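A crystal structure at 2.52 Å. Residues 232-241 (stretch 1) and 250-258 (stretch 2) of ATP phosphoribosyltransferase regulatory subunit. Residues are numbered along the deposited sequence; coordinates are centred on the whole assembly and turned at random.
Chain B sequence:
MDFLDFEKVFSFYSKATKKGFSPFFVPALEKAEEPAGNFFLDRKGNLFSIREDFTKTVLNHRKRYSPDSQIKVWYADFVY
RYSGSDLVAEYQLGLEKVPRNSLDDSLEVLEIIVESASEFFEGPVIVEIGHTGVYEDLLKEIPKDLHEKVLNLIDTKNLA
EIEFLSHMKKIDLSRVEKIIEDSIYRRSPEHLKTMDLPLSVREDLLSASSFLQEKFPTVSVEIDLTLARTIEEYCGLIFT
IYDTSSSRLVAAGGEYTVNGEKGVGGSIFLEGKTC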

# COMPACT_ATOMS: atom_id res chain seq x y z
N GLU B 232 -27.02 -17.90 -5.36
CA GLU B 232 -25.83 -17.74 -6.17
C GLU B 232 -24.58 -18.25 -5.43
O GLU B 232 -23.46 -17.99 -5.86
CB GLU B 232 -25.68 -16.27 -6.61
CG GLU B 232 -26.71 -15.31 -6.00
CD GLU B 232 -26.22 -14.62 -4.72
OE1 GLU B 232 -26.92 -13.72 -4.20
OE2 GLU B 232 -25.12 -14.98 -4.23
N GLU B 233 -24.78 -18.97 -4.33
CA GLU B 233 -23.67 -19.47 -3.53
C GLU B 233 -23.82 -20.90 -3.02
O GLU B 233 -22.83 -21.57 -2.72
CB GLU B 233 -23.34 -18.51 -2.38
CG GLU B 233 -24.33 -18.46 -1.23
CD GLU B 233 -24.41 -17.09 -0.52
OE1 GLU B 233 -25.22 -16.97 0.43
OE2 GLU B 233 -23.70 -16.13 -0.91
N TYR B 234 -25.05 -21.38 -2.92
CA TYR B 234 -25.30 -22.72 -2.43
C TYR B 234 -26.10 -23.50 -3.47
O TYR B 234 -26.67 -22.91 -4.39
CB TYR B 234 -26.05 -22.68 -1.11
CG TYR B 234 -25.20 -22.50 0.11
CD1 TYR B 234 -24.42 -23.55 0.60
CD2 TYR B 234 -25.20 -21.28 0.81
CE1 TYR B 234 -23.64 -23.39 1.74
CE2 TYR B 234 -24.43 -21.11 1.96
CZ TYR B 234 -23.65 -22.17 2.42
OH TYR B 234 -22.88 -22.03 3.57
N CYS B 235 -26.13 -24.82 -3.33
CA CYS B 235 -26.84 -25.67 -4.28
C CYS B 235 -27.34 -27.00 -3.67
O CYS B 235 -26.68 -28.04 -3.73
CB CYS B 235 -25.98 -25.95 -5.49
SG CYS B 235 -27.04 -26.49 -6.82
N GLY B 236 -28.53 -26.93 -3.09
CA GLY B 236 -29.08 -28.06 -2.35
C GLY B 236 -29.43 -27.57 -0.98
O GLY B 236 -29.75 -26.38 -0.81
N LEU B 237 -29.39 -28.45 0.02
CA LEU B 237 -29.86 -27.99 1.31
C LEU B 237 -28.94 -27.06 2.09
O LEU B 237 -27.74 -27.13 2.03
CB LEU B 237 -30.51 -29.08 2.17
CG LEU B 237 -29.78 -30.34 2.54
CD1 LEU B 237 -30.02 -30.61 4.04
CD2 LEU B 237 -30.24 -31.51 1.67
N ILE B 238 -29.58 -26.17 2.83
CA ILE B 238 -28.93 -25.08 3.49
C ILE B 238 -29.40 -25.09 4.95
O ILE B 238 -30.53 -25.46 5.24
CB ILE B 238 -29.36 -23.79 2.72
CG1 ILE B 238 -28.37 -23.56 1.57
CG2 ILE B 238 -29.53 -22.58 3.62
CD1 ILE B 238 -29.05 -23.48 0.24
N PHE B 239 -28.53 -24.71 5.87
CA PHE B 239 -28.94 -24.66 7.26
C PHE B 239 -28.35 -23.42 7.97
O PHE B 239 -27.24 -22.99 7.66
CB PHE B 239 -28.57 -25.96 7.98
CG PHE B 239 -27.10 -26.05 8.32
CD1 PHE B 239 -26.62 -25.57 9.53
CD2 PHE B 239 -26.21 -26.59 7.43
CE1 PHE B 239 -25.30 -25.65 9.85
CE2 PHE B 239 -24.90 -26.67 7.74
CZ PHE B 239 -24.44 -26.21 8.96
N THR B 240 -29.12 -22.85 8.89
CA THR B 240 -28.64 -21.84 9.82
C THR B 240 -28.97 -22.28 11.25
O THR B 240 -29.91 -23.05 11.47
CB THR B 240 -29.27 -20.49 9.47
OG1 THR B 240 -30.70 -20.64 9.34
CG2 THR B 240 -28.83 -20.04 8.06
N ILE B 241 -28.18 -21.85 12.23
CA ILE B 241 -28.46 -22.23 13.64
C ILE B 241 -28.50 -20.99 14.52
O ILE B 241 -27.59 -20.13 14.43
CB ILE B 241 -27.45 -23.25 14.20
CG1 ILE B 241 -27.35 -24.48 13.33
CG2 ILE B 241 -27.88 -23.76 15.54
CD1 ILE B 241 -26.52 -25.59 13.98
N VAL B 250 -25.59 -18.69 15.04
CA VAL B 250 -24.49 -19.36 15.72
C VAL B 250 -23.74 -20.34 14.79
O VAL B 250 -22.61 -20.70 15.06
CB VAL B 250 -25.08 -19.99 17.00
CG1 VAL B 250 -24.60 -21.38 17.25
CG2 VAL B 250 -24.85 -19.06 18.17
N ALA B 251 -24.36 -20.70 13.68
CA ALA B 251 -23.81 -21.69 12.78
C ALA B 251 -24.52 -21.55 11.44
O ALA B 251 -25.62 -21.04 11.39
CB ALA B 251 -24.02 -23.08 13.38
N ALA B 252 -23.87 -21.95 10.35
CA ALA B 252 -24.45 -21.89 8.99
C ALA B 252 -23.59 -22.76 8.12
O ALA B 252 -22.37 -22.80 8.33
CB ALA B 252 -24.46 -20.48 8.42
N GLY B 253 -24.25 -23.46 7.18
CA GLY B 253 -23.60 -24.34 6.26
C GLY B 253 -24.49 -24.72 5.09
O GLY B 253 -25.48 -24.06 4.87
N GLY B 254 -24.10 -25.74 4.32
CA GLY B 254 -24.93 -26.18 3.22
C GLY B 254 -24.25 -26.92 2.10
O GLY B 254 -23.05 -27.02 2.03
N GLU B 255 -25.06 -27.46 1.20
CA GLU B 255 -24.58 -28.08 -0.02
C GLU B 255 -24.28 -27.02 -1.09
O GLU B 255 -24.97 -26.00 -1.19
CB GLU B 255 -25.62 -29.07 -0.53
CG GLU B 255 -25.79 -30.27 0.39
CD GLU B 255 -26.92 -31.22 -0.03
OE1 GLU B 255 -26.88 -32.40 0.38
OE2 GLU B 255 -27.86 -30.80 -0.74
N TYR B 256 -23.24 -27.29 -1.89
CA TYR B 256 -22.79 -26.37 -2.94
C TYR B 256 -22.18 -27.14 -4.08
O TYR B 256 -21.75 -28.28 -3.93
CB TYR B 256 -21.76 -25.38 -2.40
CG TYR B 256 -20.60 -26.03 -1.68
CD1 TYR B 256 -19.43 -26.36 -2.36
CD2 TYR B 256 -20.67 -26.32 -0.30
CE1 TYR B 256 -18.35 -26.96 -1.71
CE2 TYR B 256 -19.59 -26.94 0.36
CZ TYR B 256 -18.44 -27.25 -0.36
OH TYR B 256 -17.35 -27.82 0.24
N THR B 257 -22.12 -26.47 -5.23
CA THR B 257 -21.47 -26.98 -6.43
C THR B 257 -20.37 -26.03 -6.91
O THR B 257 -20.60 -24.82 -7.06
CB THR B 257 -22.52 -27.16 -7.53
OG1 THR B 257 -23.45 -28.17 -7.11
CG2 THR B 257 -21.92 -27.77 -8.77
N VAL B 258 -19.16 -26.56 -7.15
CA VAL B 258 -18.11 -25.77 -7.82
C VAL B 258 -17.61 -26.52 -9.04
O VAL B 258 -16.75 -27.39 -8.94
CB VAL B 258 -16.89 -25.37 -6.91
CG1 VAL B 258 -16.03 -24.28 -7.58
CG2 VAL B 258 -17.35 -24.90 -5.52
O HOH W 1 -23.11 -23.73 -4.98

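Two antiparallel strands of the ATP phosphoribosyltransferase regulatory subunit, 237-241 and 250-257, run side by side at 177° and, with the loop leading into the first, bury 745 Å² between the two stretches. Backbone hydrogen bonds form the ladder. F239 and G253 pair reciprocally, F239 N to G253 O at 3.3 Å and G253 N to F239 O at 3.1 Å. I241 N reaches A251 O at 2.8 Å, but the return bond from A251 N to I241 O is weak at 3.4 Å; I241 O also accepts a short bond from V250 N, 2.5 Å. Toward the other end, E255 N donates to L237 O (2.8 Å) and C235 N to E255 O (2.7 Å, nearly linear), so pairing extends into the loop. Between the hydrogen-bonded pairs, CA-H...O contacts join A252 CA to F239 O (3.3 Å) and T240 CA to A251 O (3.5 Å).

One side chain takes over a rung of this ladder. E255, chi1 m and chi2 t, places E255 OE2 2.9 Å from L237 N, which donates to it, while its backbone N binds L237 O. E255 thus holds both polar backbone atoms of L237, and its OE1 is satisfied elsewhere in the structure, so the carboxylate is paired although E255 is buried, with the largest area covered by the other stretch (102 Å²). E255 OE2 also lies 3.4 Å from G236 CA; a CB on G236 would clash with it, and the backbone angles of G236 by themselves call for glycine.

The two glycines of the second strand make room for aromatic rings. The F239 ring, chi1 p, swings across to G253, bringing F239 CE2 3.1 Å from G253 CA and G253 N over one face; a CB on G253 would strike CE2. The Y234 ring, chi1 m, lies along G254, with Y234 CE1 3.4 Å from G254 CA. There a CB would clash with CE1, and the backbone angles again require glycine. E255 O sits at the edge of the same tyrosine ring, 3.1 Å from Y234 CD1, while Y234 CD1 makes a looser apolar contact with Y256 CB (4.4 Å).

Apolar contacts close the other end. I241 and A251, buried like F239, point to the same face of the sheet as it does; I241 CB and A251 CB are 3.5 Å apart, a close apolar contact, and I241 CG2 meets V250 CG1 at 4.4 Å. On the face of I238 and T240, A252 CB lies 4.4 Å from the T240 CG2 methyl.

At the more open end, where C235 and T257 stay exposed, water 1 accepts from T257 N (2.9 Å) and donates a weak bond to E233 O (3.1 Å), bridging the stretches beyond the last direct rung.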